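PDB 7DVI: AOC_like domain-containing protein from Frankia sp. Cc1.17, which catalyses exo-selective intermolecular Diels-Alder reactions as the enzyme AbnU and accepts non-natural substrates. Local coordinates for residues Glu62-Glu72 with Thr84-Arg93; Val108-Ala118 with Asp129-Ile137. All blocks are in the same frame, centred on the assembly; numbering follows the deposited sequence. Where two conformers were deposited one is given.

Both contacts are antiparallel hairpin pairings in the same closed eight-stranded barrel, their centres about 12 Å apart, and each is part buried, part exposed. Contact 1 joins strands 63-76 and 82-92; contact 2 joins 114-121 and 129-135 and adds the end of helix 105-109. They meet inside the barrel, where Glu88 of contact 1 takes a salt bridge from Arg132 and probably a hydrogen bond from Tyr116, both of contact 2. Interior chemistry thus mixes aromatic rings with buried charge. On their other faces they differ: contact 1 carries Ile66, Ile68 and Phe91 beside an Arg70-Glu72 pair, contact 2 a tryptophan under an arginine and an Arg131-Glu133 pair.

Contact 1: Glu62-Glu72 with Thr84-Arg93; sequences ELLGITIGRYE and TYYSEDLFLR. With EDO (1,2-ethanediol), chain G; EDO (1,2-ethanediol), chain R; EDO (1,2-ethanediol), chain I.
The CB of Tyr71 is the bump that sits on the ring of Tyr86, 3.5 Å from its centroid and over the face. Tyr71 holds its CG between backbone N and carbonyl carbon (chi1 61°), which sends its ring alongside that of Tyr86, nearly parallel but slid so far that the two barely overlap. Thr84 CG2 fits against the edge of the Tyr71 ring. With an alanine in place of Tyr86, Tyr71 CB would probably lose the surface it rests on, and Trp134, which meets the Tyr86 ring edge-to-face, would lose a neighbour.

Gly69 provides a hollow: its CA lies 3.7 Å from Glu88 CB, and a side chain there would collide. Next along, Thr67 OG1 donates to Glu88 OE1 (2.8 Å), the carboxylate's other oxygen being taken by Arg132 and Tyr116, while Leu90 CG packs on Thr67 CB at 3.7 Å. Near the far end, in the Arg93 conformer given, Leu64 CD1 lies over the centre of one guanidinium face; NH2 donates to Leu63 O (2.6 Å), bent at 139°, and NH1 pairs with Asp58. Leu64 and Gly65 form a classic beta bulge against Leu56 of neighbouring strand 49-57. Strands 63-76 and 82-92 make an antiparallel hairpin in an allene oxide cyclase-like beta barrel.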
loop_
_atom_site.group_PDB
_atom_site.type_symbol
_atom_site.label_atom_id
_atom_site.label_comp_id
_atom_site.label_asym_id
_atom_site.label_seq_id
_atom_site.Cartn_x
_atom_site.Cartn_y
_atom_site.Cartn_z
ATOM N N GLU A 62 -11.599 -15.024 -23.909
ATOM C CA GLU A 62 -10.536 -16.065 -23.836
ATOM C C GLU A 62 -9.911 -16.067 -22.424
ATOM O O GLU A 62 -9.730 -14.969 -21.850
ATOM C CB GLU A 62 -9.413 -15.737 -24.818
ATOM C CG GLU A 62 -9.862 -15.560 -26.262
ATOM C CD GLU A 62 -9.854 -16.840 -27.070
ATOM O OE1 GLU A 62 -9.713 -16.751 -28.306
ATOM O OE2 GLU A 62 -9.984 -17.922 -26.459
ATOM N N LEU A 63 -9.529 -17.231 -21.911
ATOM C CA LEU A 63 -8.822 -17.392 -20.611
ATOM C C LEU A 63 -7.535 -16.554 -20.554
ATOM O O LEU A 63 -6.699 -16.551 -21.512
ATOM C CB LEU A 63 -8.543 -18.872 -20.369
ATOM C CG LEU A 63 -7.987 -19.235 -18.984
ATOM C CD1 LEU A 63 -9.002 -18.969 -17.875
ATOM C CD2 LEU A 63 -7.559 -20.682 -18.963
ATOM N N LEU A 64 -7.395 -15.789 -19.474
ATOM C CA LEU A 64 -6.165 -15.012 -19.209
ATOM C C LEU A 64 -5.379 -15.723 -18.113
ATOM O O LEU A 64 -4.115 -15.792 -18.210
ATOM C CB LEU A 64 -6.540 -13.581 -18.845
ATOM C CG LEU A 64 -5.385 -12.606 -18.663
ATOM C CD1 LEU A 64 -4.611 -12.359 -19.967
ATOM C CD2 LEU A 64 -5.930 -11.285 -18.139
ATOM N N GLY A 65 -6.080 -16.266 -17.126
ATOM C CA GLY A 65 -5.500 -17.103 -16.071
ATOM C C GLY A 65 -6.397 -17.175 -14.854
ATOM O O GLY A 65 -7.647 -17.123 -15.001
ATOM N N ILE A 66 -5.768 -17.278 -13.685
ATOM C CA ILE A 66 -6.473 -17.472 -12.391
ATOM C C ILE A 66 -5.865 -16.514 -11.347
ATOM O O ILE A 66 -4.728 -16.039 -11.510
ATOM C CB ILE A 66 -6.445 -18.938 -11.914
ATOM C CG1 ILE A 66 -5.055 -19.351 -11.439
ATOM C CG2 ILE A 66 -7.012 -19.911 -12.955
ATOM C CD1 ILE A 66 -5.040 -20.479 -10.428
ATOM N N THR A 67 -6.614 -16.273 -10.274
ATOM C CA THR A 67 -6.106 -15.637 -9.045
ATOM C C THR A 67 -6.559 -16.457 -7.842
ATOM O O THR A 67 -7.691 -17.010 -7.809
ATOM C CB THR A 67 -6.471 -14.152 -8.943
ATOM O OG1 THR A 67 -5.822 -13.731 -7.734
ATOM C CG2 THR A 67 -7.960 -13.891 -8.874
ATOM N N ILE A 68 -5.663 -16.583 -6.892
ATOM C CA ILE A 68 -5.904 -17.255 -5.604
ATOM C C ILE A 68 -5.534 -16.242 -4.518
ATOM O O ILE A 68 -4.432 -15.661 -4.593
ATOM C CB ILE A 68 -5.152 -18.587 -5.509
ATOM C CG1 ILE A 68 -5.724 -19.612 -6.501
ATOM C CG2 ILE A 68 -5.209 -19.097 -4.081
ATOM C CD1 ILE A 68 -5.122 -20.982 -6.411
ATOM N N GLY A 69 -6.442 -16.003 -3.573
ATOM C CA GLY A 69 -6.217 -14.920 -2.618
ATOM C C GLY A 69 -7.097 -14.987 -1.384
ATOM O O GLY A 69 -7.850 -15.976 -1.181
ATOM N N ARG A 70 -6.905 -14.000 -0.533
ATOM C CA ARG A 70 -7.707 -13.929 0.721
ATOM C C ARG A 70 -7.898 -12.472 1.089
ATOM O O ARG A 70 -7.199 -11.547 0.511
ATOM C CB ARG A 70 -7.078 -14.834 1.777
ATOM C CG ARG A 70 -5.714 -14.398 2.309
ATOM C CD ARG A 70 -5.773 -13.527 3.552
ATOM N NE ARG A 70 -5.997 -14.375 4.719
ATOM C CZ ARG A 70 -6.096 -13.926 5.968
ATOM N NH1 ARG A 70 -6.083 -12.633 6.206
ATOM N NH2 ARG A 70 -6.248 -14.768 6.973
ATOM N N TYR A 71 -8.772 -12.236 2.071
ATOM C CA TYR A 71 -9.056 -10.857 2.534
ATOM C C TYR A 71 -9.524 -10.902 3.991
ATOM O O TYR A 71 -9.949 -11.949 4.462
ATOM C CB TYR A 71 -10.011 -10.168 1.569
ATOM C CG TYR A 71 -11.333 -10.859 1.472
ATOM C CD1 TYR A 71 -11.506 -11.970 0.652
ATOM C CD2 TYR A 71 -12.416 -10.445 2.249
ATOM C CE1 TYR A 71 -12.731 -12.625 0.583
ATOM C CE2 TYR A 71 -13.652 -11.075 2.161
ATOM C CZ TYR A 71 -13.797 -12.191 1.359
ATOM O OH TYR A 71 -15.001 -12.824 1.280
ATOM N N GLU A 72 -9.386 -9.782 4.679
ATOM C CA GLU A 72 -9.620 -9.708 6.135
ATOM C C GLU A 72 -10.177 -8.331 6.430
ATOM O O GLU A 72 -9.577 -7.317 5.970
ATOM C CB GLU A 72 -8.342 -9.937 6.918
ATOM C CG GLU A 72 -8.558 -9.916 8.411
ATOM C CD GLU A 72 -7.401 -10.414 9.233
ATOM O OE1 GLU A 72 -6.378 -10.855 8.627
ATOM O OE2 GLU A 72 -7.543 -10.440 10.478
ATOM N N THR A 84 -10.364 -3.247 4.599
ATOM C CA THR A 84 -10.261 -4.680 4.295
ATOM C C THR A 84 -8.924 -4.899 3.557
ATOM O O THR A 84 -8.675 -4.192 2.552
ATOM C CB THR A 84 -11.500 -5.091 3.479
ATOM O OG1 THR A 84 -12.673 -4.722 4.210
ATOM C CG2 THR A 84 -11.573 -6.575 3.236
ATOM N N TYR A 85 -8.143 -5.871 4.014
ATOM C CA TYR A 85 -6.799 -6.151 3.448
ATOM C C TYR A 85 -6.862 -7.404 2.608
ATOM O O TYR A 85 -7.151 -8.478 3.163
ATOM C CB TYR A 85 -5.733 -6.238 4.528
ATOM C CG TYR A 85 -4.345 -6.034 3.957
ATOM C CD1 TYR A 85 -3.868 -4.755 3.758
ATOM C CD2 TYR A 85 -3.581 -7.108 3.512
ATOM C CE1 TYR A 85 -2.617 -4.537 3.215
ATOM C CE2 TYR A 85 -2.312 -6.907 2.978
ATOM C CZ TYR A 85 -1.844 -5.615 2.820
ATOM O OH TYR A 85 -0.624 -5.376 2.253
ATOM N N TYR A 86 -6.533 -7.239 1.322
ATOM C CA TYR A 86 -6.526 -8.294 0.291
ATOM C C TYR A 86 -5.062 -8.654 -0.050
ATOM O O TYR A 86 -4.164 -7.767 -0.094
ATOM C CB TYR A 86 -7.204 -7.801 -0.986
ATOM C CG TYR A 86 -8.691 -7.689 -0.906
ATOM C CD1 TYR A 86 -9.284 -6.568 -0.342
ATOM C CD2 TYR A 86 -9.517 -8.679 -1.431
ATOM C CE1 TYR A 86 -10.659 -6.457 -0.249
ATOM C CE2 TYR A 86 -10.907 -8.545 -1.383
ATOM C CZ TYR A 86 -11.469 -7.457 -0.750
ATOM O OH TYR A 86 -12.826 -7.328 -0.667
ATOM N N SER A 87 -4.834 -9.936 -0.244
ATOM C CA SER A 87 -3.561 -10.506 -0.743
ATOM C C SER A 87 -3.873 -11.618 -1.733
ATOM O O SER A 87 -4.636 -12.552 -1.334
ATOM C CB SER A 87 -2.744 -11.042 0.383
ATOM O OG SER A 87 -1.405 -11.160 -0.019
ATOM N N GLU A 88 -3.246 -11.575 -2.905
ATOM C CA GLU A 88 -3.471 -12.625 -3.904
ATOM C C GLU A 88 -2.245 -12.812 -4.828
ATOM O O GLU A 88 -1.427 -11.891 -4.989
ATOM C CB GLU A 88 -4.702 -12.297 -4.744
ATOM C CG GLU A 88 -4.567 -11.076 -5.564
ATOM C CD GLU A 88 -5.869 -10.551 -6.108
ATOM O OE1 GLU A 88 -6.700 -11.395 -6.577
ATOM O OE2 GLU A 88 -5.974 -9.302 -6.184
ATOM N N ASP A 89 -2.270 -13.928 -5.522
ATOM C CA ASP A 89 -1.313 -14.245 -6.620
ATOM C C ASP A 89 -2.113 -14.593 -7.885
ATOM O O ASP A 89 -2.994 -15.474 -7.804
ATOM C CB ASP A 89 -0.389 -15.337 -6.142
ATOM C CG ASP A 89 0.345 -14.916 -4.884
ATOM O OD1 ASP A 89 1.144 -13.986 -4.980
ATOM O OD2 ASP A 89 0.061 -15.501 -3.815
ATOM N N LEU A 90 -1.789 -13.910 -8.984
ATOM C CA LEU A 90 -2.400 -14.083 -10.323
ATOM C C LEU A 90 -1.403 -14.838 -11.211
ATOM O O LEU A 90 -0.209 -14.426 -11.273
ATOM C CB LEU A 90 -2.751 -12.707 -10.868
ATOM C CG LEU A 90 -3.705 -11.899 -9.974
ATOM C CD1 LEU A 90 -2.944 -10.855 -9.164
ATOM C CD2 LEU A 90 -4.793 -11.219 -10.792
ATOM N N PHE A 91 -1.845 -15.989 -11.709
ATOM C CA PHE A 91 -1.076 -16.892 -12.603
ATOM C C PHE A 91 -1.711 -16.757 -13.989
ATOM O O PHE A 91 -2.839 -17.232 -14.173
ATOM C CB PHE A 91 -1.155 -18.294 -12.016
ATOM C CG PHE A 91 -0.404 -18.425 -10.721
ATOM C CD1 PHE A 91 0.943 -18.753 -10.702
ATOM C CD2 PHE A 91 -1.058 -18.182 -9.508
ATOM C CE1 PHE A 91 1.633 -18.870 -9.506
ATOM C CE2 PHE A 91 -0.383 -18.331 -8.311
ATOM C CZ PHE A 91 0.969 -18.639 -8.305
ATOM N N LEU A 92 -1.133 -15.918 -14.824
ATOM C CA LEU A 92 -1.693 -15.572 -16.148
ATOM C C LEU A 92 -0.879 -16.214 -17.293
ATOM O O LEU A 92 0.243 -16.727 -17.052
ATOM C CB LEU A 92 -1.745 -14.054 -16.289
ATOM C CG LEU A 92 -2.335 -13.306 -15.094
ATOM C CD1 LEU A 92 -2.389 -11.844 -15.361
ATOM C CD2 LEU A 92 -3.726 -13.810 -14.760
ATOM N N ARG A 93 -1.480 -16.233 -18.496
ATOM C CA ARG A 93 -0.890 -16.858 -19.713
ATOM C C ARG A 93 0.490 -16.203 -19.961
ATOM O O ARG A 93 1.416 -16.923 -20.289
ATOM C CB ARG A 93 -1.911 -16.830 -20.869
ATOM C CG ARG A 93 -2.302 -15.454 -21.419
ATOM C CD ARG A 93 -3.463 -15.468 -22.428
ATOM N NE ARG A 93 -3.821 -14.137 -22.930
ATOM C CZ ARG A 93 -5.061 -13.714 -23.164
ATOM N NH1 ARG A 93 -5.272 -12.479 -23.582
ATOM N NH2 ARG A 93 -6.086 -14.500 -22.930
HETATM C C1 EDO G . -5.298 -14.157 10.519
HETATM O O1 EDO G . -6.507 -13.994 9.756
HETATM C C2 EDO G . -4.584 -12.892 10.936
HETATM O O2 EDO G . -4.388 -11.870 9.910
HETATM C C1 EDO R . -14.432 -10.308 -1.806
HETATM O O1 EDO R . -14.194 -8.938 -1.860
HETATM C C2 EDO R . -13.888 -11.003 -3.001
HETATM O O2 EDO R . -14.452 -12.296 -3.220
HETATM C C1 EDO I . 0.841 -19.604 -15.002
HETATM O O1 EDO I . 1.764 -18.539 -15.037
HETATM C C2 EDO I . 1.312 -20.796 -14.273
HETATM O O2 EDO I . 2.712 -20.836 -14.149
HETATM O O HOH W 1 -5.619 -10.137 4.561
#

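Contact 2: Val108-Ala118 with Asp129-Ile137; sequences VKNGVWVGYPA and DGRREWRVI. With EDO (1,2-ethanediol), chain L.
Val114 and Trp134 face each other as a hydrogen-bonded pair in an antiparallel hairpin of the barrel wall, strand 114-121 against strand 129-135. Backbone bonds repeat at Tyr116-Arg132 and Ala118-Gly130. Between them Gly115 and Glu133 form a non-hydrogen-bonded pair, CA atoms 4.0 Å apart; a CB on Gly115 would run into Glu133 CG and Arg132 O.

Apolar packing centres on Trp134. Val114 CG2 lies over its six-membered ring, 3.5 Å from the centroid, and Val108 CG1 reaches CH2 of the same indole at 3.7 Å, tying the helix end to the strand. Gly111, with positive phi, closes that helix in a Schellman motif.

Charged and polar groups come next. Arg131 NE donates nearly straight (169°) to Glu133 OE2 at 2.7 Å, in the guanidinium plane, while one face of that guanidinium covers Tyr116 N. Inside, Trp134 NE1 makes a weak hydrogen bond to Tyr116 OH, whose stronger partner is Glu88; Arg132 also pairs with Glu30. At the hairpin's other end, Asp129 is hydrogen-bonded to Tyr75 and salt-bridged to Lys77, both of the second subunit.

Last, Arg135 CD makes a CH-pi contact over the five-membered ring of Trp113. The guanidinium, salt-bridged to Glu144 and turned 24° from the indole plane, lies with one face over Trp113 NE1, which is 3.4 Å from Arg135 CZ.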
loop_
_atom_site.group_PDB
_atom_site.type_symbol
_atom_site.label_atom_id
_atom_site.label_comp_id
_atom_site.label_asym_id
_atom_site.label_seq_id
_atom_site.Cartn_x
_atom_site.Cartn_y
_atom_site.Cartn_z
ATOM N N VAL A 108 -16.618 -1.835 -2.208
ATOM C CA VAL A 108 -16.804 -3.179 -2.800
ATOM C C VAL A 108 -18.300 -3.424 -3.020
ATOM O O VAL A 108 -18.714 -3.680 -4.175
ATOM C CB VAL A 108 -16.184 -4.284 -1.939
ATOM C CG1 VAL A 108 -16.513 -5.652 -2.523
ATOM C CG2 VAL A 108 -14.670 -4.115 -1.799
ATOM N N LYS A 109 -19.073 -3.400 -1.941
ATOM C CA LYS A 109 -20.526 -3.718 -1.975
ATOM C C LYS A 109 -21.276 -2.770 -2.922
ATOM O O LYS A 109 -22.216 -3.241 -3.566
ATOM C CB LYS A 109 -21.091 -3.654 -0.564
ATOM C CG LYS A 109 -20.563 -4.762 0.321
ATOM C CD LYS A 109 -21.284 -4.904 1.628
ATOM C CE LYS A 109 -21.113 -3.737 2.558
ATOM N NZ LYS A 109 -22.018 -3.873 3.729
ATOM N N ASN A 110 -20.883 -1.500 -2.996
ATOM C CA ASN A 110 -21.578 -0.460 -3.795
ATOM C C ASN A 110 -21.118 -0.447 -5.265
ATOM O O ASN A 110 -21.438 0.555 -5.942
ATOM C CB ASN A 110 -21.384 0.919 -3.165
ATOM C CG ASN A 110 -22.088 1.059 -1.825
ATOM O OD1 ASN A 110 -21.679 1.867 -0.983
ATOM N ND2 ASN A 110 -23.091 0.230 -1.588
ATOM N N GLY A 111 -20.364 -1.451 -5.759
ATOM C CA GLY A 111 -19.920 -1.471 -7.171
ATOM C C GLY A 111 -18.969 -0.330 -7.530
ATOM O O GLY A 111 -18.837 0.016 -8.732
ATOM N N VAL A 112 -18.274 0.237 -6.554
ATOM C CA VAL A 112 -17.176 1.210 -6.811
ATOM C C VAL A 112 -15.929 0.401 -7.173
ATOM O O VAL A 112 -15.715 -0.674 -6.564
ATOM C CB VAL A 112 -16.916 2.116 -5.597
ATOM C CG1 VAL A 112 -15.751 3.069 -5.820
ATOM C CG2 VAL A 112 -18.180 2.879 -5.212
ATOM N N TRP A 113 -15.157 0.927 -8.113
ATOM C CA TRP A 113 -13.793 0.438 -8.420
ATOM C C TRP A 113 -12.953 0.411 -7.143
ATOM O O TRP A 113 -12.800 1.459 -6.469
ATOM C CB TRP A 113 -13.132 1.308 -9.483
ATOM C CG TRP A 113 -13.518 0.952 -10.889
ATOM C CD1 TRP A 113 -14.306 1.690 -11.721
ATOM C CD2 TRP A 113 -13.057 -0.169 -11.672
ATOM N NE1 TRP A 113 -14.406 1.083 -12.944
ATOM C CE2 TRP A 113 -13.650 -0.053 -12.952
ATOM C CE3 TRP A 113 -12.244 -1.276 -11.415
ATOM C CZ2 TRP A 113 -13.439 -0.982 -13.970
ATOM C CZ3 TRP A 113 -12.016 -2.192 -12.424
ATOM C CH2 TRP A 113 -12.630 -2.058 -13.675
ATOM N N VAL A 114 -12.395 -0.754 -6.833
ATOM C CA VAL A 114 -11.359 -0.851 -5.777
ATOM C C VAL A 114 -10.080 -1.388 -6.412
ATOM O O VAL A 114 -10.120 -1.893 -7.547
ATOM C CB VAL A 114 -11.851 -1.739 -4.622
ATOM C CG1 VAL A 114 -13.135 -1.180 -3.991
ATOM C CG2 VAL A 114 -12.041 -3.192 -5.036
ATOM N N GLY A 115 -8.987 -1.313 -5.678
ATOM C CA GLY A 115 -7.779 -2.105 -5.987
ATOM C C GLY A 115 -6.593 -1.653 -5.170
ATOM O O GLY A 115 -6.758 -0.826 -4.222
ATOM N N TYR A 116 -5.415 -2.171 -5.524
ATOM C CA TYR A 116 -4.211 -2.024 -4.679
ATOM C C TYR A 116 -2.970 -2.397 -5.499
ATOM O O TYR A 116 -3.069 -2.930 -6.618
ATOM C CB TYR A 116 -4.348 -2.934 -3.456
ATOM C CG TYR A 116 -5.115 -4.203 -3.735
ATOM C CD1 TYR A 116 -4.562 -5.273 -4.411
ATOM C CD2 TYR A 116 -6.437 -4.322 -3.329
ATOM C CE1 TYR A 116 -5.308 -6.408 -4.693
ATOM C CE2 TYR A 116 -7.190 -5.434 -3.620
ATOM C CZ TYR A 116 -6.643 -6.487 -4.324
ATOM O OH TYR A 116 -7.418 -7.609 -4.573
ATOM N N PRO A 117 -1.785 -2.083 -4.955
ATOM C CA PRO A 117 -0.532 -2.312 -5.670
ATOM C C PRO A 117 -0.310 -3.777 -6.064
ATOM O O PRO A 117 -0.696 -4.701 -5.378
ATOM C CB PRO A 117 0.552 -1.811 -4.698
ATOM C CG PRO A 117 -0.198 -0.795 -3.837
ATOM C CD PRO A 117 -1.581 -1.372 -3.675
ATOM N N ALA A 118 0.420 -3.904 -7.171
ATOM C CA ALA A 118 0.780 -5.175 -7.793
ATOM C C ALA A 118 2.229 -5.081 -8.302
ATOM O O ALA A 118 2.656 -3.992 -8.705
ATOM C CB ALA A 118 -0.194 -5.457 -8.900
ATOM N N ASP A 129 5.595 -2.871 -12.117
ATOM C CA ASP A 129 4.628 -2.840 -10.979
ATOM C C ASP A 129 3.506 -1.873 -11.359
ATOM O O ASP A 129 3.598 -1.204 -12.407
ATOM C CB ASP A 129 5.370 -2.506 -9.686
ATOM C CG ASP A 129 5.860 -1.072 -9.556
ATOM O OD1 ASP A 129 5.447 -0.204 -10.343
ATOM O OD2 ASP A 129 6.640 -0.828 -8.622
ATOM N N GLY A 130 2.441 -1.807 -10.538
ATOM C CA GLY A 130 1.239 -1.025 -10.861
ATOM C C GLY A 130 0.085 -1.432 -9.942
ATOM O O GLY A 130 0.295 -1.484 -8.710
ATOM N N ARG A 131 -1.044 -1.812 -10.507
ATOM C CA ARG A 131 -2.290 -1.993 -9.750
ATOM C C ARG A 131 -3.101 -3.096 -10.371
ATOM O O ARG A 131 -3.011 -3.308 -11.604
ATOM C CB ARG A 131 -3.096 -0.701 -9.756
ATOM C CG ARG A 131 -2.545 0.326 -8.782
ATOM C CD ARG A 131 -3.410 1.564 -8.775
ATOM N NE ARG A 131 -4.806 1.296 -8.386
ATOM C CZ ARG A 131 -5.266 1.260 -7.136
ATOM N NH1 ARG A 131 -4.440 1.399 -6.120
ATOM N NH2 ARG A 131 -6.545 1.057 -6.900
ATOM N N ARG A 132 -3.806 -3.792 -9.493
ATOM C CA ARG A 132 -4.830 -4.812 -9.783
ATOM C C ARG A 132 -6.102 -4.153 -9.246
ATOM O O ARG A 132 -6.089 -3.696 -8.124
ATOM C CB ARG A 132 -4.530 -6.137 -9.090
ATOM C CG ARG A 132 -5.535 -7.242 -9.377
ATOM C CD ARG A 132 -6.866 -7.172 -8.651
ATOM N NE ARG A 132 -7.375 -8.492 -8.365
ATOM C CZ ARG A 132 -8.319 -9.124 -9.029
ATOM N NH1 ARG A 132 -8.919 -8.555 -10.049
ATOM N NH2 ARG A 132 -8.664 -10.332 -8.666
ATOM N N GLU A 133 -7.127 -4.067 -10.072
ATOM C CA GLU A 133 -8.370 -3.343 -9.748
ATOM C C GLU A 133 -9.537 -4.234 -10.122
ATOM O O GLU A 133 -9.349 -5.152 -10.948
ATOM C CB GLU A 133 -8.415 -2.003 -10.483
ATOM C CG GLU A 133 -7.461 -0.970 -9.945
ATOM C CD GLU A 133 -7.230 0.211 -10.872
ATOM O OE1 GLU A 133 -7.857 0.270 -11.959
ATOM O OE2 GLU A 133 -6.380 1.042 -10.527
ATOM N N TRP A 134 -10.707 -3.961 -9.544
ATOM C CA TRP A 134 -11.938 -4.716 -9.869
ATOM C C TRP A 134 -13.127 -3.925 -9.337
ATOM O O TRP A 134 -12.922 -3.007 -8.510
ATOM C CB TRP A 134 -11.927 -6.134 -9.313
ATOM C CG TRP A 134 -11.510 -6.247 -7.875
ATOM C CD1 TRP A 134 -10.234 -6.260 -7.378
ATOM C CD2 TRP A 134 -12.369 -6.429 -6.742
ATOM N NE1 TRP A 134 -10.236 -6.400 -6.020
ATOM C CE2 TRP A 134 -11.537 -6.528 -5.604
ATOM C CE3 TRP A 134 -13.745 -6.531 -6.592
ATOM C CZ2 TRP A 134 -12.050 -6.705 -4.326
ATOM C CZ3 TRP A 134 -14.255 -6.706 -5.329
ATOM C CH2 TRP A 134 -13.417 -6.768 -4.216
ATOM N N ARG A 135 -14.319 -4.301 -9.784
ATOM C CA ARG A 135 -15.594 -3.782 -9.230
ATOM C C ARG A 135 -16.679 -4.838 -9.390
ATOM O O ARG A 135 -16.649 -5.660 -10.342
ATOM C CB ARG A 135 -15.995 -2.444 -9.839
ATOM C CG ARG A 135 -16.192 -2.509 -11.342
ATOM C CD ARG A 135 -17.016 -1.349 -11.830
ATOM N NE ARG A 135 -16.953 -1.278 -13.278
ATOM C CZ ARG A 135 -17.399 -0.256 -14.008
ATOM N NH1 ARG A 135 -17.971 0.780 -13.428
ATOM N NH2 ARG A 135 -17.269 -0.270 -15.320
ATOM N N VAL A 136 -17.600 -4.837 -8.430
ATOM C CA VAL A 136 -18.807 -5.691 -8.483
ATOM C C VAL A 136 -19.773 -5.051 -9.481
ATOM O O VAL A 136 -19.985 -3.797 -9.415
ATOM C CB VAL A 136 -19.391 -5.839 -7.075
ATOM C CG1 VAL A 136 -20.696 -6.626 -7.104
ATOM C CG2 VAL A 136 -18.344 -6.480 -6.162
ATOM N N ILE A 137 -20.276 -5.844 -10.423
ATOM C CA ILE A 137 -21.374 -5.397 -11.337
ATOM C C ILE A 137 -22.692 -5.817 -10.677
ATOM O O ILE A 137 -23.554 -4.994 -10.501
ATOM C CB ILE A 137 -21.179 -5.952 -12.765
ATOM C CG1 ILE A 137 -19.794 -5.599 -13.320
ATOM C CG2 ILE A 137 -22.281 -5.460 -13.693
ATOM C CD1 ILE A 137 -19.475 -4.113 -13.260
HETATM C C1 EDO L . -22.631 -0.528 2.134
HETATM O O1 EDO L . -23.419 -0.458 0.961
HETATM C C2 EDO L . -22.733 0.728 2.878
HETATM O O2 EDO L . -22.942 1.820 2.000
HETATM O O HOH W 2 -17.194 -2.895 -6.308
HETATM O O HOH W 3 -20.584 -1.541 -10.566
HETATM O O HOH W 4 -17.893 1.678 -10.484
HETATM O O HOH W 5 -8.057 1.874 -4.337
#